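PDB 5IMY: vaginolysin, which probably binds cholesterol in host membranes and acts as a secreted pore-forming toxin of the cholesterol-dependent cytolysin family, lysing cells. Local coordinates for residues A114-S119 with Q135-S140. Numbering follows the deposited sequence.
Sequences APITLS and QRPTKS
Pro115 and Gln135 bring the two backbones to their nearest approach, 4.4 Å between CA atoms, where segment 114-119 enters strand 116-120 and segment 135-140, having just left strand 131-134, turns off toward helix 139-158. The apolar part of the contact is Ile116 against Pro137, whose side chains meet at about a right angle. The branch that touches is CG2 of Ile116, 3.5 Å from CG of Pro137; CG1 stands anti to the backbone N (chi1 -173°), and CG2 takes the place between N and the carbonyl carbon. Branching at CB is well accommodated in an extended strand, and it puts a methyl close to the backbone, where the compact, rigid ring of Pro137 can meet it. That ring also packs against the carbonyl of Ala114, its CD lying 3.4 Å from Ala114 O; proline, having no N-H, offers this oxygen no backbone donor. Nearer the solvent, the Gln135 chain bends at chi2 (-73°), which turns CD back, and its OE1 lies 3.4 Å from CG of Pro115, the two side chains crossing obliquely. Beyond the contact, Ile116 pairs by backbone hydrogen bonding with Val134, which places the contact at the open end of the antiparallel hairpin 116-120/131-134. Ile116 also packs on Val223 and Pro137 on Val142, so the pair joins strand 116-120, between 131-134 and 208-223, to the first turn of helix 139-158.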
loop_
_atom_site.group_PDB
_atom_site.type_symbol
_atom_site.label_atom_id
_atom_site.label_comp_id
_atom_site.label_asym_id
_atom_site.label_seq_id
_atom_site.Cartn_x
_atom_site.Cartn_y
_atom_site.Cartn_z
ATOM N N ALA A 114 34.022 -0.880 -51.210
ATOM C CA ALA A 114 33.914 0.179 -52.195
ATOM C C ALA A 114 34.024 1.536 -51.519
ATOM O O ALA A 114 33.866 1.649 -50.302
ATOM C CB ALA A 114 32.576 0.084 -52.936
ATOM N N PRO A 115 34.307 2.595 -52.276
ATOM C CA PRO A 115 34.294 3.933 -51.679
ATOM C C PRO A 115 32.944 4.233 -51.049
ATOM O O PRO A 115 31.916 3.668 -51.430
ATOM C CB PRO A 115 34.582 4.858 -52.866
ATOM C CG PRO A 115 35.319 4.004 -53.835
ATOM C CD PRO A 115 34.749 2.624 -53.680
ATOM N N ILE A 116 32.956 5.133 -50.069
ATOM C CA ILE A 116 31.752 5.500 -49.339
ATOM C C ILE A 116 31.800 6.992 -49.045
ATOM O O ILE A 116 32.870 7.566 -48.815
ATOM C CB ILE A 116 31.605 4.673 -48.041
ATOM C CG1 ILE A 116 30.262 4.949 -47.369
ATOM C CG2 ILE A 116 32.758 4.956 -47.081
ATOM C CD1 ILE A 116 29.767 3.781 -46.546
ATOM N N THR A 117 30.631 7.625 -49.064
ATOM C CA THR A 117 30.510 9.065 -48.868
ATOM C C THR A 117 29.970 9.350 -47.475
ATOM O O THR A 117 28.913 8.835 -47.096
ATOM C CB THR A 117 29.596 9.691 -49.925
ATOM O OG1 THR A 117 30.156 9.487 -51.226
ATOM C CG2 THR A 117 29.430 11.189 -49.676
ATOM N N LEU A 118 30.692 10.174 -46.728
ATOM C CA LEU A 118 30.285 10.604 -45.401
ATOM C C LEU A 118 29.766 12.034 -45.456
ATOM O O LEU A 118 30.116 12.814 -46.345
ATOM C CB LEU A 118 31.453 10.521 -44.419
ATOM C CG LEU A 118 32.266 9.228 -44.464
ATOM C CD1 LEU A 118 33.368 9.274 -43.424
ATOM C CD2 LEU A 118 31.370 8.018 -44.256
ATOM N N SER A 119 28.926 12.374 -44.483
ATOM C CA SER A 119 28.411 13.727 -44.364
ATOM C C SER A 119 28.359 14.126 -42.899
ATOM O O SER A 119 28.145 13.291 -42.016
ATOM C CB SER A 119 27.016 13.866 -44.972
ATOM O OG SER A 119 26.465 15.108 -44.595
ATOM N N GLN A 135 37.972 6.627 -50.129
ATOM C CA GLN A 135 38.320 5.475 -50.954
ATOM C C GLN A 135 38.767 4.337 -50.044
ATOM O O GLN A 135 39.782 4.457 -49.353
ATOM C CB GLN A 135 39.431 5.831 -51.942
ATOM C CG GLN A 135 39.345 7.222 -52.563
ATOM C CD GLN A 135 38.242 7.340 -53.593
ATOM O OE1 GLN A 135 37.819 6.349 -54.189
ATOM N NE2 GLN A 135 37.770 8.561 -53.811
ATOM N N ARG A 136 38.018 3.242 -50.033
ATOM C CA ARG A 136 38.319 2.145 -49.122
ATOM C C ARG A 136 38.250 2.653 -47.684
ATOM O O ARG A 136 39.266 3.093 -47.133
ATOM C CB ARG A 136 39.705 1.555 -49.410
ATOM C CG ARG A 136 39.970 0.139 -48.856
ATOM C CD ARG A 136 38.943 -0.320 -47.814
ATOM N NE ARG A 136 39.243 -1.625 -47.231
ATOM C CZ ARG A 136 39.183 -2.772 -47.894
ATOM N NH1 ARG A 136 39.459 -3.914 -47.286
ATOM N NH2 ARG A 136 38.868 -2.781 -49.178
ATOM N N PRO A 137 37.085 2.595 -47.037
ATOM C CA PRO A 137 36.982 3.096 -45.660
ATOM C C PRO A 137 37.592 2.125 -44.659
ATOM O O PRO A 137 37.313 0.924 -44.684
ATOM C CB PRO A 137 35.471 3.239 -45.449
ATOM C CG PRO A 137 34.882 2.218 -46.356
ATOM C CD PRO A 137 35.778 2.172 -47.564
ATOM N N THR A 138 38.429 2.663 -43.774
ATOM C CA THR A 138 38.962 1.940 -42.629
ATOM C C THR A 138 38.920 2.888 -41.435
ATOM O O THR A 138 38.537 4.055 -41.561
ATOM C CB THR A 138 40.380 1.415 -42.901
ATOM O OG1 THR A 138 40.997 1.028 -41.667
ATOM C CG2 THR A 138 41.238 2.470 -43.588
ATOM N N LYS A 139 39.302 2.386 -40.259
ATOM C CA LYS A 139 39.243 3.218 -39.061
ATOM C C LYS A 139 40.061 4.492 -39.240
ATOM O O LYS A 139 39.573 5.599 -38.985
ATOM C CB LYS A 139 39.730 2.433 -37.841
ATOM C CG LYS A 139 39.801 3.257 -36.554
ATOM C CD LYS A 139 38.470 3.925 -36.225
ATOM C CE LYS A 139 38.554 4.731 -34.938
ATOM N NZ LYS A 139 37.207 5.082 -34.404
ATOM N N SER A 140 41.313 4.355 -39.684
ATOM C CA SER A 140 42.182 5.518 -39.824
ATOM C C SER A 140 41.798 6.370 -41.025
ATOM O O SER A 140 41.949 7.597 -40.988
ATOM C CB SER A 140 43.638 5.068 -39.943
ATOM O OG SER A 140 43.851 4.348 -41.145
#